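Local coordinates for diaminobutyrate-pyruvate transaminase and L-2,4-diaminobutyrate decarboxylase (Vibrio parahaemolyticus, PDB 2QMA), which probably acts, through this C-terminal glutamate-decarboxylase-like domain, as a pyridoxal-phosphate-dependent carbon-carbon lyase that decarboxylates L-2,4-diaminobutyrate, in a polypeptide also assigned a transaminase activity, at residues A[175-180]-A[342-347]; A[181-186]-A[195-200]; A[201-206]-A[222-227]; A[290-295]-A[318-323]. One frame throughout, in Å; residues are numbered along the deposited sequence.

Overall arrangement
The four contacts belong to the large pyridoxal-phosphate domain: contacts 1 and 2 use helix 167-187, contacts 3 and 4 the mixed sheet it packs on. Contacts 1 and 2 take successive turns of that helix, their centres about 11 Å apart, and W181 of the second packs on F346 of the first. Contact 3, centred about 12 Å from contact 2, meets it through L196 and G223 and meets contact 1 where R179 binds the carbonyl O of M222. Contact 4, in the sheet, touches both helix contacts through W290. It leads toward the cofactor site: the D322 side chain is about 3 Å from that of K325, the predicted attachment lysine, unmodified here. Contacts 1 to 3 all adjoin the second subunit.

Contact 1 of 4, residues A[175-180]-A[342-347]; sequences LMLARD and SNFKFL
L177 and D180, one turn apart on helix 167-187, meet the short 3-10 segment 342-347 in two ways, by aliphatic packing and by a CH-pi contact. The apolar part is carried by the forked end of L177. Its CD1 branch reaches the ring of F344, 4.1 Å from CE1, while CD2 lies 3.8 Å from CG of L347 and also near CB of F346. CD2 of L177 further abuts the carbonyl O of N343 at 3.5 Å. A branched leucine suits this place because its two methyls can serve separate neighbours, and the side chains of L177 and L347 cross at about a right angle.

In the CH-pi contact, CB of D180 sits over one face of the F346 ring, 4.2 Å from the centroid, and the methylene of K345 CG covers the opposite face. F346 has CG anti to its carbonyl carbon (chi1 -59°), which places the start of the ring beside D180, and the carboxylate stands nearly perpendicular to the ring, at 81°. The aspartate thus offers carbon to the phenylalanine while its charge is used within the helix: R179 grips OD1 side-on in a salt bridge, NE at 2.9 Å and NH2 at 3.0 Å from D180 OD1, which lies close to the guanidinium plane. The same arginine hydrogen-bonds to the carbonyl oxygens of S220 and W221 of the second subunit, tying this helix turn to the dimer interface.

The arrangement is that of a helix packed on the central sheet of the alpha/beta fold of a pyridoxal-phosphate enzyme, resting on W290 through L177, facing the second subunit through R179, and flanked by the 3-10 turn after strand 334-338.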
loop_
_atom_site.group_PDB
_atom_site.type_symbol
_atom_site.label_atom_id
_atom_site.label_comp_id
_atom_site.label_asym_id
_atom_site.label_seq_id
_atom_site.Cartn_x
_atom_site.Cartn_y
_atom_site.Cartn_z
ATOM N N LEU A 175 16.888 4.294 0.818
ATOM C CA LEU A 175 17.697 5.456 0.469
ATOM C C LEU A 175 17.436 6.670 1.352
ATOM O O LEU A 175 18.352 7.462 1.595
ATOM C CB LEU A 175 17.514 5.813 -1.010
ATOM C CG LEU A 175 18.059 4.745 -1.975
ATOM C CD1 LEU A 175 17.578 5.028 -3.394
ATOM C CD2 LEU A 175 19.571 4.657 -1.965
HETATM N N MSE A 176 16.202 6.846 1.808
HETATM C CA MSE A 176 15.939 7.881 2.822
HETATM C C MSE A 176 16.691 7.575 4.123
HETATM O O MSE A 176 17.240 8.475 4.751
HETATM C CB MSE A 176 14.456 7.995 3.179
HETATM C CG MSE A 176 14.185 9.280 3.953
HETATM SE SE MSE A 176 12.315 9.297 4.402
HETATM C CE MSE A 176 11.776 9.232 2.568
ATOM N N LEU A 177 16.712 6.312 4.551
ATOM C CA LEU A 177 17.520 5.969 5.757
ATOM C C LEU A 177 18.973 6.350 5.513
ATOM O O LEU A 177 19.620 6.933 6.378
ATOM C CB LEU A 177 17.408 4.498 6.181
ATOM C CG LEU A 177 16.010 4.135 6.705
ATOM C CD1 LEU A 177 15.949 2.607 6.876
ATOM C CD2 LEU A 177 15.685 4.889 7.988
ATOM N N ALA A 178 19.461 6.063 4.312
ATOM C CA ALA A 178 20.866 6.388 3.964
ATOM C C ALA A 178 21.113 7.894 4.040
ATOM O O ALA A 178 22.138 8.309 4.523
ATOM C CB ALA A 178 21.211 5.852 2.582
ATOM N N ARG A 179 20.158 8.660 3.530
ATOM C CA ARG A 179 20.213 10.113 3.513
ATOM C C ARG A 179 20.364 10.639 4.957
ATOM O O ARG A 179 21.287 11.387 5.236
ATOM C CB ARG A 179 18.964 10.692 2.801
ATOM C CG ARG A 179 18.916 12.234 2.859
ATOM C CD ARG A 179 17.443 12.724 2.647
ATOM N NE ARG A 179 16.569 12.447 3.805
ATOM C CZ ARG A 179 15.280 12.784 3.896
ATOM N NH1 ARG A 179 14.671 13.455 2.895
ATOM N NH2 ARG A 179 14.580 12.497 5.010
ATOM N N ASP A 180 19.518 10.187 5.878
ATOM C CA ASP A 180 19.563 10.656 7.265
ATOM C C ASP A 180 20.835 10.110 7.945
ATOM O O ASP A 180 21.450 10.783 8.801
ATOM C CB ASP A 180 18.311 10.181 8.000
ATOM C CG ASP A 180 17.052 10.938 7.594
ATOM O OD1 ASP A 180 16.972 11.539 6.483
ATOM O OD2 ASP A 180 16.114 10.899 8.375
ATOM N N SER A 342 19.120 -0.199 14.584
ATOM C CA SER A 342 19.326 1.131 15.148
ATOM C C SER A 342 19.114 2.215 14.066
ATOM O O SER A 342 18.734 3.353 14.382
ATOM C CB SER A 342 20.676 1.249 15.873
ATOM O OG SER A 342 21.676 1.559 14.943
ATOM N N ASN A 343 19.321 1.849 12.797
ATOM C CA ASN A 343 19.082 2.757 11.714
ATOM C C ASN A 343 17.601 3.180 11.537
ATOM O O ASN A 343 17.329 4.227 10.957
ATOM C CB ASN A 343 19.686 2.231 10.385
ATOM C CG ASN A 343 21.222 2.258 10.362
ATOM O OD1 ASN A 343 21.882 1.339 9.834
ATOM N ND2 ASN A 343 21.783 3.301 10.897
ATOM N N PHE A 344 16.668 2.366 12.024
ATOM C CA PHE A 344 15.241 2.720 12.041
ATOM C C PHE A 344 14.945 3.941 12.952
ATOM O O PHE A 344 13.880 4.532 12.824
ATOM C CB PHE A 344 14.352 1.508 12.449
ATOM C CG PHE A 344 14.141 0.501 11.353
ATOM C CD1 PHE A 344 13.907 0.923 10.049
ATOM C CD2 PHE A 344 14.108 -0.870 11.626
ATOM C CE1 PHE A 344 13.682 0.020 9.023
ATOM C CE2 PHE A 344 13.885 -1.792 10.600
ATOM C CZ PHE A 344 13.674 -1.360 9.298
ATOM N N LYS A 345 15.885 4.303 13.833
ATOM C CA LYS A 345 15.753 5.441 14.755
ATOM C C LYS A 345 15.474 6.736 14.002
ATOM O O LYS A 345 14.825 7.614 14.544
ATOM C CB LYS A 345 16.999 5.613 15.653
ATOM C CG LYS A 345 18.171 6.315 14.962
ATOM C CD LYS A 345 19.488 6.156 15.674
ATOM C CE LYS A 345 20.639 6.624 14.770
ATOM N NZ LYS A 345 21.892 6.890 15.541
ATOM N N PHE A 346 15.976 6.839 12.764
ATOM C CA PHE A 346 15.726 8.009 11.900
ATOM C C PHE A 346 14.256 8.206 11.513
ATOM O O PHE A 346 13.844 9.333 11.235
ATOM C CB PHE A 346 16.636 7.978 10.653
ATOM C CG PHE A 346 18.117 7.963 10.986
ATOM C CD1 PHE A 346 18.679 8.971 11.776
ATOM C CD2 PHE A 346 18.935 6.939 10.515
ATOM C CE1 PHE A 346 20.051 8.979 12.092
ATOM C CE2 PHE A 346 20.294 6.926 10.808
ATOM C CZ PHE A 346 20.863 7.949 11.602
ATOM N N LEU A 347 13.482 7.123 11.538
ATOM C CA LEU A 347 12.065 7.109 11.141
ATOM C C LEU A 347 11.112 7.478 12.247
ATOM O O LEU A 347 9.909 7.608 12.015
ATOM C CB LEU A 347 11.659 5.703 10.685
ATOM C CG LEU A 347 12.155 5.144 9.370
ATOM C CD1 LEU A 347 12.043 3.632 9.433
ATOM C CD2 LEU A 347 11.378 5.686 8.176
#

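Contact 2 of 4, residues A[181-186]-A[195-200]; sequences WIADKL and GLPDYA
The connection from helix 167-187 through the short helix 191-194 to strand 203-208, in the large pyridoxal-phosphate domain, brings Y199 and P197 back against A183 and L186. The tyrosine approaches with its hydroxyl end leading. Its OH lies 3.2 Å from CA of A183, which sits at the ring edge, and 3.7 Å from CB of L186. The small alanine suits a place where the hydroxyl comes so near the helix backbone. Chi1 of Y199 (55°) sets CG between the backbone N and the carbonyl carbon. CB of P197 lies 3.5 Å above one face of the tyrosine ring, toward the rim. L186 crosses the tyrosine obliquely, CD1 being 4.1 Å from Y199 CE1, and CG of P197 rests 4.0 Å from CB of A183. The rigid proline ring thus serves two neighbours, the alanine methyl and the tyrosine face. The polar end of Y199 is satisfied by a hydrogen bond with the hydroxyl of S187, the last residue of the helix, so the ring can pack among carbon atoms.

Helix 191-194 fills the corner, with I191 against A183 and P197, while I258 of strand 258-265 touches both L186 and Y199. L196 packs on L196 of the second subunit.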
loop_
_atom_site.group_PDB
_atom_site.type_symbol
_atom_site.label_atom_id
_atom_site.label_comp_id
_atom_site.label_asym_id
_atom_site.label_seq_id
_atom_site.Cartn_x
_atom_site.Cartn_y
_atom_site.Cartn_z
ATOM N N TRP A 181 21.235 8.897 7.567
ATOM C CA TRP A 181 22.403 8.228 8.184
ATOM C C TRP A 181 23.669 9.073 7.912
ATOM O O TRP A 181 24.492 9.317 8.823
ATOM C CB TRP A 181 22.504 6.785 7.634
ATOM C CG TRP A 181 23.763 6.013 7.909
ATOM C CD1 TRP A 181 24.047 5.238 8.982
ATOM C CD2 TRP A 181 24.880 5.936 7.039
ATOM N NE1 TRP A 181 25.298 4.674 8.843
ATOM C CE2 TRP A 181 25.829 5.088 7.646
ATOM C CE3 TRP A 181 25.161 6.493 5.782
ATOM C CZ2 TRP A 181 27.056 4.769 7.033
ATOM C CZ3 TRP A 181 26.383 6.193 5.181
ATOM C CH2 TRP A 181 27.325 5.351 5.829
ATOM N N ILE A 182 23.811 9.541 6.672
ATOM C CA ILE A 182 25.056 10.208 6.314
ATOM C C ILE A 182 25.110 11.593 6.974
ATOM O O ILE A 182 26.195 11.972 7.414
ATOM C CB ILE A 182 25.264 10.370 4.789
ATOM C CG1 ILE A 182 26.740 10.766 4.483
ATOM C CG2 ILE A 182 24.316 11.398 4.182
ATOM C CD1 ILE A 182 27.791 9.748 4.955
ATOM N N ALA A 183 23.975 12.333 7.015
ATOM C CA ALA A 183 23.963 13.630 7.734
ATOM C C ALA A 183 24.266 13.435 9.212
ATOM O O ALA A 183 24.949 14.279 9.858
ATOM C CB ALA A 183 22.636 14.414 7.552
ATOM N N ASP A 184 23.766 12.342 9.784
ATOM C CA ASP A 184 24.052 12.069 11.210
ATOM C C ASP A 184 25.546 11.763 11.383
ATOM O O ASP A 184 26.206 12.230 12.320
ATOM C CB ASP A 184 23.234 10.878 11.703
ATOM C CG ASP A 184 23.534 10.541 13.158
ATOM O OD1 ASP A 184 23.385 11.443 13.978
ATOM O OD2 ASP A 184 23.967 9.411 13.449
ATOM N N LYS A 185 26.086 10.973 10.471
ATOM C CA LYS A 185 27.513 10.599 10.553
ATOM C C LYS A 185 28.438 11.818 10.331
ATOM O O LYS A 185 29.341 12.054 11.138
ATOM C CB LYS A 185 27.815 9.460 9.568
ATOM C CG LYS A 185 29.270 9.036 9.475
ATOM C CD LYS A 185 29.497 8.358 8.101
ATOM C CE LYS A 185 29.395 6.850 8.185
ATOM N NZ LYS A 185 30.148 6.235 9.326
ATOM N N LEU A 186 28.204 12.600 9.276
ATOM C CA LEU A 186 29.114 13.732 8.960
ATOM C C LEU A 186 29.084 14.918 9.959
ATOM O O LEU A 186 30.137 15.507 10.272
ATOM C CB LEU A 186 28.943 14.208 7.489
ATOM C CG LEU A 186 29.216 13.151 6.398
ATOM C CD1 LEU A 186 29.044 13.701 4.965
ATOM C CD2 LEU A 186 30.581 12.450 6.531
ATOM N N GLY A 195 15.595 19.203 8.542
ATOM C CA GLY A 195 15.671 19.182 7.064
ATOM C C GLY A 195 17.078 18.940 6.542
ATOM O O GLY A 195 18.026 18.656 7.300
ATOM N N LEU A 196 17.247 19.043 5.232
ATOM C CA LEU A 196 18.565 18.717 4.672
ATOM C C LEU A 196 19.658 19.650 5.215
ATOM O O LEU A 196 19.432 20.843 5.314
ATOM C CB LEU A 196 18.498 18.826 3.128
ATOM C CG LEU A 196 17.471 17.971 2.410
ATOM C CD1 LEU A 196 17.672 18.256 0.898
ATOM C CD2 LEU A 196 17.614 16.432 2.807
ATOM N N PRO A 197 20.860 19.125 5.461
ATOM C CA PRO A 197 22.045 19.946 5.809
ATOM C C PRO A 197 22.482 20.864 4.640
ATOM O O PRO A 197 22.105 20.606 3.476
ATOM C CB PRO A 197 23.087 18.866 6.159
ATOM C CG PRO A 197 22.735 17.694 5.276
ATOM C CD PRO A 197 21.209 17.698 5.354
ATOM N N ASP A 198 23.271 21.909 4.909
ATOM C CA ASP A 198 23.730 22.816 3.811
ATOM C C ASP A 198 24.610 22.142 2.755
ATOM O O ASP A 198 24.664 22.584 1.618
ATOM C CB ASP A 198 24.416 24.145 4.287
ATOM C CG ASP A 198 24.687 25.143 3.065
ATOM O OD1 ASP A 198 23.717 25.597 2.423
ATOM O OD2 ASP A 198 25.858 25.438 2.698
ATOM N N TYR A 199 25.269 21.044 3.117
ATOM C CA TYR A 199 26.053 20.298 2.153
ATOM C C TYR A 199 25.243 19.281 1.335
ATOM O O TYR A 199 25.810 18.512 0.569
ATOM C CB TYR A 199 27.237 19.613 2.854
ATOM C CG TYR A 199 26.869 18.717 4.028
ATOM C CD1 TYR A 199 26.458 17.391 3.817
ATOM C CD2 TYR A 199 26.933 19.183 5.350
ATOM C CE1 TYR A 199 26.126 16.554 4.881
ATOM C CE2 TYR A 199 26.619 18.321 6.415
ATOM C CZ TYR A 199 26.203 17.012 6.144
ATOM O OH TYR A 199 25.851 16.140 7.154
ATOM N N ALA A 200 23.914 19.278 1.472
ATOM C CA ALA A 200 23.079 18.288 0.743
ATOM C C ALA A 200 23.299 18.287 -0.778
ATOM O O ALA A 200 23.099 17.262 -1.441
ATOM C CB ALA A 200 21.585 18.504 1.027
#

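Contact 3 of 4, residues A[201-206]-A[222-227]; sequences DKLRIV and MGLGEK
In R204 and K227, chi2 bends CD of each chain (-64° and -72°), and the ends of the two side chains come near the other segment. The R204 guanidinium lies beneath the carbonyl O of K227, which stands 3.3 Å above its plane toward the rim. This is a face approach, and the separation of R204 NE from that oxygen comes with too poor an angle for a hydrogen bond. The bonds of the arginine lie in its plane: NH1 donates to the carbonyl O of D201, 2.9 Å away and nearly straight at 170°, and also to that of L203. Their grip fixes the guanidinium's rotation. K227 NZ bonds to L224 O at 3.0 Å and weakly to L194 O of the second subunit, and a water accepts from NZ while donating to L203 O. Such ties probably temper the repulsion between K227 NZ and R204 NH1, 4.6 Å apart. Beyond the polar layer, L224 spreads its methyls, CD2 to L203 CD1 at 4.3 Å and CD1 to I205. G223, with positive phi, closes helix 214-221 in a Schellman motif, a conformation that suits glycine.

Strand 203-208 lies between strands 258-265 and 229-232, with I205 packing under helix 214-221; beyond the loop, E226 bonds to Q192 of the second subunit.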
loop_
_atom_site.group_PDB
_atom_site.type_symbol
_atom_site.label_atom_id
_atom_site.label_comp_id
_atom_site.label_asym_id
_atom_site.label_seq_id
_atom_site.Cartn_x
_atom_site.Cartn_y
_atom_site.Cartn_z
ATOM N N ASP A 201 23.625 19.455 -1.327
ATOM C CA ASP A 201 23.780 19.615 -2.784
ATOM C C ASP A 201 24.950 18.768 -3.314
ATOM O O ASP A 201 25.070 18.509 -4.508
ATOM C CB ASP A 201 23.986 21.081 -3.126
ATOM C CG ASP A 201 25.395 21.601 -2.737
ATOM O OD1 ASP A 201 25.772 21.648 -1.530
ATOM O OD2 ASP A 201 26.138 21.986 -3.666
ATOM N N LYS A 202 25.818 18.368 -2.396
ATOM C CA LYS A 202 26.967 17.552 -2.737
ATOM C C LYS A 202 26.685 16.056 -2.679
ATOM O O LYS A 202 27.476 15.282 -3.194
ATOM C CB LYS A 202 28.154 17.890 -1.826
ATOM C CG LYS A 202 28.802 19.215 -2.146
ATOM C CD LYS A 202 29.460 19.749 -0.876
ATOM C CE LYS A 202 30.653 20.609 -1.191
ATOM N NZ LYS A 202 30.227 22.012 -1.259
ATOM N N LEU A 203 25.626 15.665 -1.974
ATOM C CA LEU A 203 25.367 14.249 -1.743
ATOM C C LEU A 203 25.066 13.533 -3.054
ATOM O O LEU A 203 24.378 14.083 -3.952
ATOM C CB LEU A 203 24.198 14.062 -0.756
ATOM C CG LEU A 203 24.471 14.612 0.669
ATOM C CD1 LEU A 203 23.178 14.569 1.523
ATOM C CD2 LEU A 203 25.553 13.831 1.383
ATOM N N ARG A 204 25.593 12.321 -3.182
ATOM C CA ARG A 204 25.415 11.561 -4.420
ATOM C C ARG A 204 25.097 10.098 -4.116
ATOM O O ARG A 204 25.716 9.488 -3.234
ATOM C CB ARG A 204 26.662 11.614 -5.323
ATOM C CG ARG A 204 26.953 12.987 -5.968
ATOM C CD ARG A 204 25.844 13.427 -6.929
ATOM N NE ARG A 204 26.193 14.694 -7.607
ATOM C CZ ARG A 204 25.947 15.889 -7.093
ATOM N NH1 ARG A 204 25.381 15.959 -5.892
ATOM N NH2 ARG A 204 26.270 17.018 -7.765
ATOM N N ILE A 205 24.148 9.560 -4.883
ATOM C CA ILE A 205 23.810 8.150 -4.841
ATOM C C ILE A 205 24.370 7.526 -6.134
ATOM O O ILE A 205 24.107 7.992 -7.263
ATOM C CB ILE A 205 22.303 7.949 -4.842
ATOM C CG1 ILE A 205 21.638 8.668 -3.654
ATOM C CG2 ILE A 205 21.945 6.429 -4.988
ATOM C CD1 ILE A 205 20.108 8.944 -3.872
ATOM N N VAL A 206 25.166 6.487 -5.959
ATOM C CA VAL A 206 25.800 5.820 -7.075
ATOM C C VAL A 206 24.935 4.609 -7.484
ATOM O O VAL A 206 24.501 3.814 -6.628
ATOM C CB VAL A 206 27.258 5.338 -6.675
ATOM C CG1 VAL A 206 27.901 4.617 -7.868
ATOM C CG2 VAL A 206 28.112 6.476 -6.142
HETATM N N MSE A 222 12.848 12.674 -1.906
HETATM C CA MSE A 222 13.472 12.983 -0.621
HETATM C C MSE A 222 14.249 14.308 -0.616
HETATM O O MSE A 222 14.888 14.642 0.393
HETATM C CB MSE A 222 14.334 11.794 -0.168
HETATM C CG MSE A 222 15.642 11.715 -0.874
HETATM SE SE MSE A 222 16.679 10.112 -0.441
HETATM C CE MSE A 222 15.450 8.802 -0.864
ATOM N N GLY A 223 14.182 15.072 -1.718
ATOM C CA GLY A 223 14.690 16.445 -1.734
ATOM C C GLY A 223 16.080 16.617 -2.381
ATOM O O GLY A 223 16.595 17.728 -2.402
ATOM N N LEU A 224 16.675 15.544 -2.909
ATOM C CA LEU A 224 18.024 15.622 -3.469
ATOM C C LEU A 224 18.023 15.897 -4.959
ATOM O O LEU A 224 18.998 16.479 -5.481
ATOM C CB LEU A 224 18.833 14.340 -3.187
ATOM C CG LEU A 224 18.945 14.009 -1.673
ATOM C CD1 LEU A 224 19.650 12.622 -1.463
ATOM C CD2 LEU A 224 19.666 15.132 -0.950
ATOM N N GLY A 225 16.960 15.466 -5.632
ATOM C CA GLY A 225 16.790 15.689 -7.081
ATOM C C GLY A 225 17.522 14.664 -7.927
ATOM O O GLY A 225 18.443 13.947 -7.445
ATOM N N GLU A 226 17.126 14.588 -9.198
ATOM C CA GLU A 226 17.753 13.637 -10.114
ATOM C C GLU A 226 19.262 13.886 -10.187
ATOM O O GLU A 226 20.001 12.936 -10.413
ATOM C CB GLU A 226 17.107 13.698 -11.512
ATOM C CG GLU A 226 15.606 13.396 -11.467
ATOM C CD GLU A 226 14.899 13.456 -12.796
ATOM O OE1 GLU A 226 15.522 13.873 -13.827
ATOM O OE2 GLU A 226 13.691 13.072 -12.795
ATOM N N LYS A 227 19.709 15.143 -10.001
ATOM C CA LYS A 227 21.146 15.498 -10.095
ATOM C C LYS A 227 22.024 14.834 -9.000
ATOM O O LYS A 227 23.276 14.798 -9.084
ATOM C CB LYS A 227 21.290 17.026 -10.158
ATOM C CG LYS A 227 22.111 17.750 -9.086
ATOM C CD LYS A 227 21.423 17.769 -7.832
ATOM C CE LYS A 227 22.132 18.632 -6.779
ATOM N NZ LYS A 227 21.436 18.201 -5.509
HETATM O O HOH W 1 22.416 16.003 -3.834
#

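Contact 4 of 4, residues A[290-295]-A[318-323]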
loop_
_atom_site.group_PDB
_atom_site.type_symbol
_atom_site.label_atom_id
_atom_site.label_comp_id
_atom_site.label_asym_id
_atom_site.label_seq_id
_atom_site.Cartn_x
_atom_site.Cartn_y
_atom_site.Cartn_z
ATOM N N TRP A 290 26.525 3.746 2.458
ATOM C CA TRP A 290 25.405 2.810 2.655
ATOM C C TRP A 290 25.139 2.019 1.354
ATOM O O TRP A 290 24.848 2.624 0.317
ATOM C CB TRP A 290 24.190 3.687 2.931
ATOM C CG TRP A 290 22.951 2.992 3.246
ATOM C CD1 TRP A 290 22.139 2.272 2.371
ATOM C CD2 TRP A 290 22.285 2.980 4.517
ATOM N NE1 TRP A 290 21.044 1.789 3.056
ATOM C CE2 TRP A 290 21.095 2.215 4.359
ATOM C CE3 TRP A 290 22.588 3.522 5.777
ATOM C CZ2 TRP A 290 20.211 1.958 5.430
ATOM C CZ3 TRP A 290 21.714 3.287 6.818
ATOM C CH2 TRP A 290 20.545 2.508 6.649
HETATM N N MSE A 291 25.186 0.686 1.418
HETATM C CA MSE A 291 24.827 -0.116 0.274
HETATM C C MSE A 291 23.402 -0.555 0.462
HETATM O O MSE A 291 23.065 -1.228 1.455
HETATM C CB MSE A 291 25.693 -1.360 0.079
HETATM C CG MSE A 291 25.069 -2.209 -1.144
HETATM SE SE MSE A 291 26.149 -3.766 -1.606
HETATM C CE MSE A 291 25.784 -4.911 -0.088
ATOM N N HIS A 292 22.587 -0.165 -0.497
ATOM C CA HIS A 292 21.190 -0.592 -0.558
ATOM C C HIS A 292 21.106 -1.625 -1.671
ATOM O O HIS A 292 21.513 -1.348 -2.822
ATOM C CB HIS A 292 20.220 0.604 -0.788
ATOM C CG HIS A 292 18.812 0.150 -1.072
ATOM N ND1 HIS A 292 17.975 -0.350 -0.096
ATOM C CD2 HIS A 292 18.116 0.067 -2.242
ATOM C CE1 HIS A 292 16.830 -0.724 -0.642
ATOM N NE2 HIS A 292 16.870 -0.447 -1.935
ATOM N N VAL A 293 20.565 -2.807 -1.356
ATOM C CA VAL A 293 20.392 -3.850 -2.396
ATOM C C VAL A 293 18.950 -3.826 -2.912
ATOM O O VAL A 293 18.021 -4.065 -2.149
ATOM C CB VAL A 293 20.782 -5.268 -1.918
ATOM C CG1 VAL A 293 20.382 -6.306 -3.052
ATOM C CG2 VAL A 293 22.280 -5.338 -1.586
ATOM N N ASP A 294 18.753 -3.513 -4.194
ATOM C CA ASP A 294 17.422 -3.602 -4.750
ATOM C C ASP A 294 17.198 -5.059 -5.225
ATOM O O ASP A 294 17.549 -5.443 -6.373
ATOM C CB ASP A 294 17.223 -2.582 -5.886
ATOM C CG ASP A 294 15.798 -2.629 -6.506
ATOM O OD1 ASP A 294 14.977 -3.489 -6.110
ATOM O OD2 ASP A 294 15.518 -1.807 -7.421
ATOM N N GLY A 295 16.595 -5.879 -4.372
ATOM C CA GLY A 295 16.360 -7.244 -4.806
ATOM C C GLY A 295 14.931 -7.536 -5.147
ATOM O O GLY A 295 14.505 -8.671 -4.981
ATOM N N SER A 318 20.816 -2.053 3.668
ATOM C CA SER A 318 19.378 -2.267 3.507
ATOM C C SER A 318 19.120 -3.121 2.277
ATOM O O SER A 318 19.928 -3.096 1.330
ATOM C CB SER A 318 18.643 -0.926 3.397
ATOM O OG SER A 318 19.144 -0.114 2.332
ATOM N N ILE A 319 18.007 -3.863 2.302
ATOM C CA ILE A 319 17.617 -4.739 1.209
ATOM C C ILE A 319 16.122 -4.625 0.987
ATOM O O ILE A 319 15.329 -4.794 1.927
ATOM C CB ILE A 319 17.891 -6.200 1.524
ATOM C CG1 ILE A 319 19.397 -6.453 1.852
ATOM C CG2 ILE A 319 17.390 -7.124 0.390
ATOM C CD1 ILE A 319 19.607 -7.759 2.565
ATOM N N SER A 320 15.741 -4.337 -0.255
ATOM C CA SER A 320 14.334 -4.466 -0.592
ATOM C C SER A 320 14.007 -5.813 -1.277
ATOM O O SER A 320 14.763 -6.340 -2.097
ATOM C CB SER A 320 13.761 -3.262 -1.269
ATOM O OG SER A 320 14.372 -2.959 -2.471
ATOM N N VAL A 321 12.903 -6.386 -0.835
ATOM C CA VAL A 321 12.443 -7.720 -1.230
ATOM C C VAL A 321 10.979 -7.522 -1.687
ATOM O O VAL A 321 10.178 -6.949 -0.949
ATOM C CB VAL A 321 12.460 -8.734 -0.023
ATOM C CG1 VAL A 321 12.048 -10.123 -0.515
ATOM C CG2 VAL A 321 13.807 -8.767 0.690
ATOM N N ASP A 322 10.669 -7.907 -2.923
ATOM C CA ASP A 322 9.293 -7.839 -3.421
ATOM C C ASP A 322 8.701 -9.212 -3.552
ATOM O O ASP A 322 9.057 -9.922 -4.485
ATOM C CB ASP A 322 9.241 -7.174 -4.791
ATOM C CG ASP A 322 8.566 -5.850 -4.751
ATOM O OD1 ASP A 322 8.215 -5.435 -3.622
ATOM O OD2 ASP A 322 8.407 -5.215 -5.828
ATOM N N PHE A 323 7.817 -9.584 -2.624
ATOM C CA PHE A 323 7.176 -10.892 -2.663
ATOM C C PHE A 323 6.144 -11.011 -3.784
ATOM O O PHE A 323 5.843 -12.117 -4.233
ATOM C CB PHE A 323 6.518 -11.195 -1.330
ATOM C CG PHE A 323 7.464 -11.138 -0.169
ATOM C CD1 PHE A 323 8.380 -12.155 0.035
ATOM C CD2 PHE A 323 7.443 -10.044 0.700
ATOM C CE1 PHE A 323 9.271 -12.100 1.094
ATOM C CE2 PHE A 323 8.317 -9.958 1.754
ATOM C CZ PHE A 323 9.235 -10.989 1.972
HETATM O O HOH W 2 12.856 -2.644 -4.869
HETATM O O HOH W 3 12.774 -10.012 -3.977
#
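W290, H292 and S318 converge on one oxygen, OG of S318. It lies near the ring planes of both aromatic residues, at their edges: W290 NE1 donates to it at 2.8 Å with an angle of 164°, and H292 ND1 shares a bond with it at 2.7 Å in which either partner could be the donor. Serine suits the place because one small hydroxyl can answer two nitrogens, and S318 holds it between its backbone N and carbonyl carbon (chi1 56°), facing both rings. The histidine's other nitrogen, NE2, is bonded to OD1 of N171 on helix 167-187, so both ends of the imidazole are held and its rotation is fixed.

H292, D294, S318 and S320 point to the same face of the sheet. N171 also binds S320 OG and D294 OD2, and a water bridges S320 OG and D294 OD1. On the reverse face V293 and I319 pack, CB of the valine 4.2 Å from CG1 of the isoleucine. Between the strands run the backbone bonds of a parallel pair, among them V293 N to S318 O at 2.8 Å and S320 N to V293 O at 3.0 Å; the strand axes diverge by 11°.

Such central parallel strands are characteristic of the fold-type I pyridoxal-phosphate enzymes. In that fold the aspartate of the first strand, here probably D294, typically faces the cofactor's pyridine nitrogen, while the second strand leads to K325, whose NZ forms a salt bridge with D322.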